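PDB 2G5G: putative lipoprotein from Campylobacter jejuni subsp. jejuni, which binds heme cofacially as a dimer and probably takes part in bacterial heme uptake as a ChaN-family transport lipoprotein. Local coordinates for residues A[81-86]-A[116-121]; A[94-99]-A[129-134]; A[199-204]-A[231-236]. All coordinates share one frame; numbering follows the deposited sequence.

Contact 1 (A[81-86]-A[116-121]); sequences ALEMLA and KVWKWK
Met84, present as selenomethionine, lies over one face of the Trp118 indole and makes the tight part of this contact. Its CB sits above the five-membered ring as a CH-pi contact. The chain then bends at chi2 (-44°) and chi3 (-49°) and runs back over the same face, bringing CE to 3.5 Å from Trp118 CZ3. Met84 SE stands obliquely above the six-membered ring, 5.1 Å from its centroid, in a Met-aromatic contact. Met84 belongs to the type I turn from Leu82 to Leu85 that follows strand 78-82, closed by Leu85 N to Leu82 O at 3.2 Å.

The other side is looser. Glu83 comes to the indole edge near the ring plane, OE2 3.5 Å from Trp118 CH2, with its carboxylate turned 71° from the ring; its OE1 is held by Gly220 N. At the pyrrole edge a water spans Glu83 O and Trp118 NE1 through two weak bonds of 3.4 Å each. His51 adds an edge-to-face contact with Trp118, whose side chain lies about 6 Å from a bound heme.

Dispersion between the polarisable selenoether chain and the indole probably carries most of the contact, while the carboxylate may gain a little from the weakly positive C-H rim of the ring.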
loop_
_atom_site.group_PDB
_atom_site.type_symbol
_atom_site.label_atom_id
_atom_site.label_comp_id
_atom_site.label_asym_id
_atom_site.label_seq_id
_atom_site.Cartn_x
_atom_site.Cartn_y
_atom_site.Cartn_z
ATOM N N ALA A 81 0.934 24.512 -10.915
ATOM C CA ALA A 81 1.175 23.550 -9.848
ATOM C C ALA A 81 0.700 22.187 -10.345
ATOM O O ALA A 81 -0.270 22.085 -11.094
ATOM C CB ALA A 81 0.401 23.965 -8.569
ATOM N N LEU A 82 1.383 21.142 -9.915
ATOM C CA LEU A 82 1.127 19.795 -10.409
ATOM C C LEU A 82 0.923 18.830 -9.265
ATOM O O LEU A 82 1.798 18.668 -8.398
ATOM C CB LEU A 82 2.262 19.321 -11.350
ATOM C CG LEU A 82 2.454 20.005 -12.709
ATOM C CD1 LEU A 82 3.691 19.470 -13.442
ATOM C CD2 LEU A 82 1.225 19.889 -13.588
ATOM N N GLU A 83 -0.241 18.174 -9.243
ATOM C CA GLU A 83 -0.446 17.057 -8.318
ATOM C C GLU A 83 0.702 16.045 -8.504
ATOM O O GLU A 83 1.055 15.327 -7.562
ATOM C CB GLU A 83 -1.782 16.344 -8.605
ATOM C CG GLU A 83 -2.013 15.059 -7.752
ATOM C CD GLU A 83 -3.228 14.218 -8.198
ATOM O OE1 GLU A 83 -3.927 14.587 -9.158
ATOM O OE2 GLU A 83 -3.462 13.177 -7.576
HETATM N N MSE A 84 1.285 15.978 -9.701
HETATM C CA MSE A 84 2.295 14.902 -9.905
HETATM C C MSE A 84 3.678 15.147 -9.344
HETATM O O MSE A 84 4.516 14.246 -9.355
HETATM C CB MSE A 84 2.328 14.257 -11.308
HETATM C CG MSE A 84 1.863 14.978 -12.563
HETATM SE SE MSE A 84 0.195 16.068 -12.677
HETATM C CE MSE A 84 -1.185 14.898 -11.899
ATOM N N LEU A 85 3.907 16.339 -8.793
ATOM C CA LEU A 85 5.167 16.615 -8.109
ATOM C C LEU A 85 4.910 17.019 -6.692
ATOM O O LEU A 85 3.932 17.735 -6.403
ATOM C CB LEU A 85 5.972 17.676 -8.858
ATOM C CG LEU A 85 6.476 17.222 -10.222
ATOM C CD1 LEU A 85 6.910 18.370 -11.105
ATOM C CD2 LEU A 85 7.628 16.218 -10.037
ATOM N N ALA A 86 5.774 16.564 -5.788
ATOM C CA ALA A 86 5.657 16.940 -4.390
ATOM C C ALA A 86 6.174 18.354 -4.121
ATOM O O ALA A 86 7.113 18.802 -4.785
ATOM C CB ALA A 86 6.385 15.926 -3.483
ATOM N N LYS A 116 7.965 8.159 -11.482
ATOM C CA LYS A 116 7.466 7.270 -12.528
ATOM C C LYS A 116 6.120 6.611 -12.221
ATOM O O LYS A 116 5.506 6.041 -13.122
ATOM C CB LYS A 116 8.530 6.278 -13.011
ATOM C CG LYS A 116 9.305 6.799 -14.238
ATOM C CD LYS A 116 10.086 8.089 -13.936
ATOM C CE LYS A 116 10.490 8.815 -15.202
ATOM N NZ LYS A 116 9.308 9.279 -16.002
ATOM N N VAL A 117 5.639 6.738 -10.979
ATOM C CA VAL A 117 4.216 6.449 -10.699
ATOM C C VAL A 117 3.257 7.200 -11.659
ATOM O O VAL A 117 2.139 6.740 -11.902
ATOM C CB VAL A 117 3.809 6.647 -9.198
ATOM C CG1 VAL A 117 4.696 5.828 -8.302
ATOM C CG2 VAL A 117 3.837 8.105 -8.773
ATOM N N TRP A 118 3.724 8.325 -12.217
ATOM C CA TRP A 118 2.979 9.107 -13.197
ATOM C C TRP A 118 3.586 8.838 -14.562
ATOM O O TRP A 118 4.720 9.238 -14.819
ATOM C CB TRP A 118 3.052 10.606 -12.853
ATOM C CG TRP A 118 2.480 10.929 -11.505
ATOM C CD1 TRP A 118 3.157 11.062 -10.334
ATOM C CD2 TRP A 118 1.093 11.144 -11.199
ATOM N NE1 TRP A 118 2.280 11.342 -9.313
ATOM C CE2 TRP A 118 1.006 11.393 -9.820
ATOM C CE3 TRP A 118 -0.082 11.154 -11.969
ATOM C CZ2 TRP A 118 -0.213 11.672 -9.179
ATOM C CZ3 TRP A 118 -1.296 11.418 -11.334
ATOM C CH2 TRP A 118 -1.346 11.673 -9.949
ATOM N N LYS A 119 2.844 8.164 -15.441
ATOM C CA LYS A 119 3.395 7.759 -16.746
ATOM C C LYS A 119 3.734 8.961 -17.616
ATOM O O LYS A 119 2.829 9.677 -18.074
ATOM C CB LYS A 119 2.444 6.834 -17.524
ATOM C CG LYS A 119 2.205 5.489 -16.879
ATOM C CD LYS A 119 1.100 4.720 -17.603
ATOM C CE LYS A 119 0.912 3.337 -16.965
ATOM N NZ LYS A 119 -0.103 2.499 -17.690
ATOM N N TRP A 120 5.029 9.141 -17.884
ATOM C CA TRP A 120 5.512 10.303 -18.604
ATOM C C TRP A 120 4.734 10.558 -19.881
ATOM O O TRP A 120 4.443 11.713 -20.200
ATOM C CB TRP A 120 7.028 10.224 -18.878
ATOM C CG TRP A 120 7.554 11.420 -19.643
ATOM C CD1 TRP A 120 8.099 11.420 -20.898
ATOM C CD2 TRP A 120 7.564 12.791 -19.199
ATOM N NE1 TRP A 120 8.440 12.711 -21.271
ATOM C CE2 TRP A 120 8.131 13.566 -20.243
ATOM C CE3 TRP A 120 7.156 13.439 -18.016
ATOM C CZ2 TRP A 120 8.296 14.959 -20.140
ATOM C CZ3 TRP A 120 7.320 14.818 -17.919
ATOM C CH2 TRP A 120 7.887 15.560 -18.975
ATOM N N LYS A 121 4.389 9.481 -20.592
ATOM C CA LYS A 121 3.606 9.539 -21.836
ATOM C C LYS A 121 2.346 10.392 -21.696
ATOM O O LYS A 121 1.973 11.144 -22.610
ATOM C CB LYS A 121 3.214 8.114 -22.293
ATOM C CG LYS A 121 1.980 8.066 -23.231
ATOM C CD LYS A 121 1.967 6.832 -24.152
ATOM C CE LYS A 121 2.803 7.099 -25.416
ATOM N NZ LYS A 121 3.563 5.890 -25.857
HETATM O O HOH W 1 2.824 12.793 -6.252
#

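Contact 2 (A[94-99]-A[129-134]); sequences DKAFKN and VVFYSK
Two helix C-termini of the ChaN fold meet here: the last turn of helix 90-98 brings Ala96 and Phe97 against Phe131 and Lys134, where helix 124-131 gives way to the loop leading into strand 137-141. The packing is small and local, and partly buried. Phe131 bridges most of the distance. The ring swings across to helix 90-98 because chi1 of -173° sets CG opposite the backbone N, and its far end touches Ala96 by both side chain and backbone. Ala96 CB lies 3.8 Å from Phe131 CE1, an apolar contact, and Ala96 O approaches Phe131 CZ to 3.3 Å from an oblique direction. Ile103, in the loop after helix 90-98, touches both Ala96 and Phe131 and extends this apolar patch, while Ile137 packs Phe131 onto the edge strand of the sheet.

Nearer the surface the contact thins to one approach. The Phe97 ring meets the Lys134 carbonyl with its rim, CE1 4.0 Å from Lys134 O and the oxygen close to the ring plane. Lys134 N is held by Glu68 of helix 54-73, and Lys100 NZ takes up the carbonyl of Ser133, so the turn beyond helix 124-131 is tied both to a neighbouring helix and to the chain just past helix 90-98.

Within that turn Val130 O accepts from Ser133 twice: from Ser133 N at 3.1 Å and from Ser133 OG at 2.6 Å, the hydroxyl approaching at a C=O...O angle of 134°, tilted 17° from the carbonyl plane.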
loop_
_atom_site.group_PDB
_atom_site.type_symbol
_atom_site.label_atom_id
_atom_site.label_comp_id
_atom_site.label_asym_id
_atom_site.label_seq_id
_atom_site.Cartn_x
_atom_site.Cartn_y
_atom_site.Cartn_z
ATOM N N ASP A 94 12.928 24.788 -8.714
ATOM C CA ASP A 94 13.361 26.186 -8.916
ATOM C C ASP A 94 14.676 26.225 -9.741
ATOM O O ASP A 94 14.846 27.070 -10.636
ATOM C CB ASP A 94 13.563 26.887 -7.567
ATOM C CG ASP A 94 12.255 27.148 -6.816
ATOM O OD1 ASP A 94 11.174 27.148 -7.453
ATOM O OD2 ASP A 94 12.311 27.358 -5.582
ATOM N N LYS A 95 15.565 25.272 -9.454
ATOM C CA LYS A 95 16.804 25.071 -10.243
ATOM C C LYS A 95 16.513 24.770 -11.698
ATOM O O LYS A 95 17.122 25.365 -12.579
ATOM C CB LYS A 95 17.669 23.968 -9.635
ATOM C CG LYS A 95 18.074 24.288 -8.202
ATOM C CD LYS A 95 19.056 23.265 -7.612
ATOM C CE LYS A 95 19.684 23.830 -6.351
ATOM N NZ LYS A 95 20.150 22.732 -5.449
ATOM N N ALA A 96 15.556 23.874 -11.956
ATOM C CA ALA A 96 15.112 23.596 -13.323
ATOM C C ALA A 96 14.541 24.833 -14.010
ATOM O O ALA A 96 14.806 25.075 -15.191
ATOM C CB ALA A 96 14.098 22.449 -13.337
ATOM N N PHE A 97 13.764 25.617 -13.265
ATOM C CA PHE A 97 13.218 26.870 -13.762
ATOM C C PHE A 97 14.362 27.812 -14.172
ATOM O O PHE A 97 14.314 28.442 -15.233
ATOM C CB PHE A 97 12.343 27.549 -12.693
ATOM C CG PHE A 97 11.800 28.886 -13.122
ATOM C CD1 PHE A 97 10.762 28.960 -14.045
ATOM C CD2 PHE A 97 12.332 30.075 -12.620
ATOM C CE1 PHE A 97 10.251 30.183 -14.463
ATOM C CE2 PHE A 97 11.826 31.309 -13.031
ATOM C CZ PHE A 97 10.787 31.369 -13.954
ATOM N N LYS A 98 15.357 27.903 -13.290
ATOM C CA LYS A 98 16.565 28.701 -13.499
ATOM C C LYS A 98 17.328 28.208 -14.736
ATOM O O LYS A 98 17.680 29.018 -15.596
ATOM C CB LYS A 98 17.436 28.642 -12.239
ATOM C CG LYS A 98 18.621 29.618 -12.211
ATOM C CD LYS A 98 19.052 29.950 -10.776
ATOM C CE LYS A 98 17.941 30.703 -10.010
ATOM N NZ LYS A 98 18.489 31.746 -9.083
ATOM N N ASN A 99 17.529 26.888 -14.838
ATOM C CA ASN A 99 18.291 26.264 -15.937
ATOM C C ASN A 99 17.465 25.889 -17.160
ATOM O O ASN A 99 17.905 25.087 -17.991
ATOM C CB ASN A 99 19.017 24.995 -15.479
ATOM C CG ASN A 99 19.725 25.156 -14.169
ATOM O OD1 ASN A 99 20.196 26.231 -13.830
ATOM N ND2 ASN A 99 19.787 24.082 -13.410
ATOM N N VAL A 129 5.155 22.015 -22.842
ATOM C CA VAL A 129 4.625 23.329 -23.164
ATOM C C VAL A 129 4.693 24.249 -21.945
ATOM O O VAL A 129 5.022 25.441 -22.073
ATOM C CB VAL A 129 3.168 23.261 -23.708
ATOM C CG1 VAL A 129 2.652 24.640 -24.000
ATOM C CG2 VAL A 129 3.111 22.439 -24.983
ATOM N N VAL A 130 4.392 23.695 -20.772
ATOM C CA VAL A 130 4.442 24.480 -19.529
ATOM C C VAL A 130 5.885 24.896 -19.210
ATOM O O VAL A 130 6.183 26.106 -19.066
ATOM C CB VAL A 130 3.804 23.742 -18.339
ATOM C CG1 VAL A 130 4.080 24.482 -17.021
ATOM C CG2 VAL A 130 2.285 23.637 -18.563
ATOM N N PHE A 131 6.749 23.887 -19.123
ATOM C CA PHE A 131 8.124 24.071 -18.721
ATOM C C PHE A 131 8.863 25.143 -19.514
ATOM O O PHE A 131 9.569 25.938 -18.896
ATOM C CB PHE A 131 8.908 22.764 -18.709
ATOM C CG PHE A 131 10.278 22.911 -18.126
ATOM C CD1 PHE A 131 10.456 22.960 -16.737
ATOM C CD2 PHE A 131 11.394 23.064 -18.958
ATOM C CE1 PHE A 131 11.719 23.118 -16.181
ATOM C CE2 PHE A 131 12.659 23.231 -18.415
ATOM C CZ PHE A 131 12.830 23.248 -17.022
ATOM N N TYR A 132 8.649 25.199 -20.840
ATOM C CA TYR A 132 9.366 26.135 -21.738
ATOM C C TYR A 132 8.727 27.491 -21.963
ATOM O O TYR A 132 9.275 28.327 -22.709
ATOM C CB TYR A 132 9.705 25.463 -23.082
ATOM C CG TYR A 132 10.649 24.304 -22.877
ATOM C CD1 TYR A 132 10.197 22.984 -22.990
ATOM C CD2 TYR A 132 11.979 24.518 -22.494
ATOM C CE1 TYR A 132 11.053 21.903 -22.763
ATOM C CE2 TYR A 132 12.851 23.438 -22.264
ATOM C CZ TYR A 132 12.384 22.134 -22.417
ATOM O OH TYR A 132 13.221 21.059 -22.197
ATOM N N SER A 133 7.569 27.723 -21.340
ATOM C CA SER A 133 6.941 29.032 -21.403
ATOM C C SER A 133 7.571 29.860 -20.290
ATOM O O SER A 133 8.573 29.478 -19.721
ATOM C CB SER A 133 5.418 28.919 -21.176
ATOM O OG SER A 133 5.157 28.314 -19.905
ATOM N N LYS A 134 6.941 30.969 -19.947
ATOM C CA LYS A 134 7.372 31.789 -18.825
ATOM C C LYS A 134 6.882 31.290 -17.459
ATOM O O LYS A 134 7.193 31.896 -16.421
ATOM C CB LYS A 134 6.911 33.215 -19.083
ATOM C CG LYS A 134 7.677 33.867 -20.237
ATOM C CD LYS A 134 7.129 35.222 -20.529
ATOM C CE LYS A 134 8.174 36.019 -21.270
ATOM N NZ LYS A 134 7.981 37.483 -21.123
#

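Contact 3 (A[199-204]-A[231-236]); sequences FKDRRM and PLHIQD
The segments of helices 187-210 and 230-236 approach to 8.5 Å between axes and cross at -57°, with Arg202 and His233 as the nearest residues, their CA atoms 5.7 Å apart. His233 fills the crossing point. One face of its imidazole lies against the backbone of helix 187-210, with Asp201 C 4.0 Å above the ring centre and Arg202 N closer to the rim, while Asp201 CB touches His233 NE2 at 3.4 Å.

Both ring nitrogens are engaged. Arg202 NE donates to His233 ND1 at 2.9 Å, with an N-H...N angle of 163°. The donor lies in the imidazole plane, although the guanidinium and the ring are turned 57° apart. The arginine gets there by a folded chain: CG is anti to the backbone N, and bends at chi2 and chi3 swing NE back to the ring. As acceptor, ND1 probably carries no proton. On the other nitrogen, a water lies 2.9 Å from His233 NE2 and 2.6 Å from Asp201 OD2, bridging the two; Asp201 OD1 is held by His223.

Arg202 NH2 lies 4.2 Å from Asp236 OD2, which is well out of the guanidinium plane, an electrostatic attraction with no N-H aimed at the oxygen. Ser162 OG links them by bonding both, and NH2 also reaches Lys158 O.

Away from the crossing, Lys200 NZ hydrogen-bonds a heme oxygen, and Lys200 and Met204 of helix 187-210 pack on helix 221-224 and edge strand 137-141.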
loop_
_atom_site.group_PDB
_atom_site.type_symbol
_atom_site.label_atom_id
_atom_site.label_comp_id
_atom_site.label_asym_id
_atom_site.label_seq_id
_atom_site.Cartn_x
_atom_site.Cartn_y
_atom_site.Cartn_z
ATOM N N PHE A 199 -5.309 14.750 3.408
ATOM C CA PHE A 199 -3.985 15.362 3.539
ATOM C C PHE A 199 -3.407 15.891 2.223
ATOM O O PHE A 199 -2.806 16.968 2.230
ATOM C CB PHE A 199 -2.989 14.390 4.197
ATOM C CG PHE A 199 -2.957 14.467 5.703
ATOM C CD1 PHE A 199 -3.716 13.583 6.480
ATOM C CD2 PHE A 199 -2.131 15.373 6.348
ATOM C CE1 PHE A 199 -3.681 13.644 7.873
ATOM C CE2 PHE A 199 -2.086 15.432 7.748
ATOM C CZ PHE A 199 -2.863 14.556 8.504
ATOM N N LYS A 200 -3.552 15.139 1.120
ATOM C CA LYS A 200 -3.099 15.559 -0.213
ATOM C C LYS A 200 -3.817 16.849 -0.586
ATOM O O LYS A 200 -3.197 17.806 -1.037
ATOM C CB LYS A 200 -3.410 14.508 -1.291
ATOM C CG LYS A 200 -2.511 13.247 -1.257
ATOM C CD LYS A 200 -2.995 12.185 -2.231
ATOM C CE LYS A 200 -1.899 11.116 -2.456
ATOM N NZ LYS A 200 -2.456 10.030 -3.298
ATOM N N ASP A 201 -5.126 16.869 -0.358
ATOM C CA ASP A 201 -5.972 18.037 -0.661
ATOM C C ASP A 201 -5.579 19.279 0.130
ATOM O O ASP A 201 -5.515 20.386 -0.415
ATOM C CB ASP A 201 -7.435 17.642 -0.437
ATOM C CG ASP A 201 -7.960 16.764 -1.554
ATOM O OD1 ASP A 201 -7.345 16.762 -2.654
ATOM O OD2 ASP A 201 -8.975 16.050 -1.349
ATOM N N ARG A 202 -5.226 19.069 1.398
ATOM C CA ARG A 202 -4.802 20.121 2.294
ATOM C C ARG A 202 -3.482 20.742 1.823
ATOM O O ARG A 202 -3.359 21.963 1.782
ATOM C CB ARG A 202 -4.652 19.573 3.720
ATOM C CG ARG A 202 -4.280 20.612 4.771
ATOM C CD ARG A 202 -5.306 21.741 4.840
ATOM N NE ARG A 202 -6.671 21.311 5.186
ATOM C CZ ARG A 202 -7.123 21.182 6.435
ATOM N NH1 ARG A 202 -6.325 21.427 7.483
ATOM N NH2 ARG A 202 -8.376 20.803 6.651
ATOM N N ARG A 203 -2.533 19.888 1.460
ATOM C CA ARG A 203 -1.210 20.331 0.981
ATOM C C ARG A 203 -1.312 21.089 -0.337
ATOM O O ARG A 203 -0.789 22.195 -0.425
ATOM C CB ARG A 203 -0.252 19.146 0.810
ATOM C CG ARG A 203 1.062 19.492 0.051
ATOM C CD ARG A 203 1.923 20.480 0.809
ATOM N NE ARG A 203 2.228 19.997 2.164
ATOM C CZ ARG A 203 3.172 19.085 2.465
ATOM N NH1 ARG A 203 3.941 18.536 1.531
ATOM N NH2 ARG A 203 3.334 18.729 3.728
HETATM N N MSE A 204 -1.967 20.495 -1.341
HETATM C CA MSE A 204 -2.206 21.186 -2.609
HETATM C C MSE A 204 -2.884 22.543 -2.377
HETATM O O MSE A 204 -2.448 23.535 -2.985
HETATM C CB MSE A 204 -2.968 20.318 -3.604
HETATM C CG MSE A 204 -2.199 19.003 -3.974
HETATM SE SE MSE A 204 -2.865 18.212 -5.526
HETATM C CE MSE A 204 -3.782 16.743 -4.584
ATOM N N PRO A 231 -10.962 22.765 -3.192
ATOM C CA PRO A 231 -11.743 24.000 -2.887
ATOM C C PRO A 231 -12.233 24.152 -1.437
ATOM O O PRO A 231 -12.232 25.270 -0.903
ATOM C CB PRO A 231 -12.900 23.939 -3.891
ATOM C CG PRO A 231 -12.305 23.224 -5.088
ATOM C CD PRO A 231 -11.455 22.123 -4.428
ATOM N N LEU A 232 -12.610 23.040 -0.788
ATOM C CA LEU A 232 -13.019 23.077 0.612
ATOM C C LEU A 232 -11.862 23.488 1.527
ATOM O O LEU A 232 -12.060 24.211 2.499
ATOM C CB LEU A 232 -13.530 21.702 1.060
ATOM C CG LEU A 232 -14.681 21.090 0.258
ATOM C CD1 LEU A 232 -14.968 19.663 0.771
ATOM C CD2 LEU A 232 -15.915 21.997 0.383
ATOM N N HIS A 233 -10.662 23.022 1.198
ATOM C CA HIS A 233 -9.483 23.277 2.027
ATOM C C HIS A 233 -9.034 24.709 1.841
ATOM O O HIS A 233 -8.668 25.374 2.818
ATOM C CB HIS A 233 -8.347 22.288 1.712
ATOM C CG HIS A 233 -8.713 20.860 1.987
ATOM N ND1 HIS A 233 -8.321 20.198 3.130
ATOM C CD2 HIS A 233 -9.450 19.974 1.274
ATOM C CE1 HIS A 233 -8.803 18.967 3.111
ATOM N NE2 HIS A 233 -9.492 18.805 1.996
ATOM N N ILE A 234 -9.130 25.213 0.603
ATOM C CA ILE A 234 -8.891 26.655 0.340
ATOM C C ILE A 234 -9.789 27.541 1.210
ATOM O O ILE A 234 -9.334 28.516 1.808
ATOM C CB ILE A 234 -9.032 26.998 -1.172
ATOM C CG1 ILE A 234 -7.915 26.313 -1.980
ATOM C CG2 ILE A 234 -9.054 28.558 -1.422
ATOM C CD1 ILE A 234 -8.081 26.439 -3.526
ATOM N N GLN A 235 -11.074 27.196 1.303
ATOM C CA GLN A 235 -12.024 27.921 2.157
ATOM C C GLN A 235 -11.593 27.933 3.602
ATOM O O GLN A 235 -11.648 28.984 4.255
ATOM C CB GLN A 235 -13.423 27.279 2.110
ATOM C CG GLN A 235 -14.120 27.396 0.769
ATOM C CD GLN A 235 -15.529 26.806 0.809
ATOM O OE1 GLN A 235 -15.870 25.957 -0.015
ATOM N NE2 GLN A 235 -16.353 27.259 1.764
ATOM N N ASP A 236 -11.193 26.752 4.107
ATOM C CA ASP A 236 -10.723 26.594 5.502
ATOM C C ASP A 236 -9.443 27.379 5.776
ATOM O O ASP A 236 -9.241 27.838 6.916
ATOM C CB ASP A 236 -10.527 25.117 5.883
ATOM C CG ASP A 236 -11.859 24.395 6.241
ATOM O OD1 ASP A 236 -12.910 25.057 6.392
ATOM O OD2 ASP A 236 -11.829 23.151 6.372
HETATM O O HOH W 2 -10.580 16.479 0.635
#

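How the contacts relate
From the N terminus, the chain leaves strand 78-82 through 81-86, passes helix 90-98 and returns at 116-121, closing contact 1. Contact 2 opens inside that loop, at 94-99, and closes only at 129-134, so the two cross and bind the excursion between strands 78-82 and 137-141 to itself. Their nearest atoms are about 6 Å apart. Contact 3 follows in series: from 199-204 the chain runs through strand 214-220, neighbour of 78-82 in the sheet, and helix 221-224 before closing at 231-236, joining helix 187-210 to helix 230-236. It touches contact 1 through Glu83 CB and Met204 SE, 3.8 Å apart, whereas contact 2 lies about 14 Å from contact 3 at the nearest atoms.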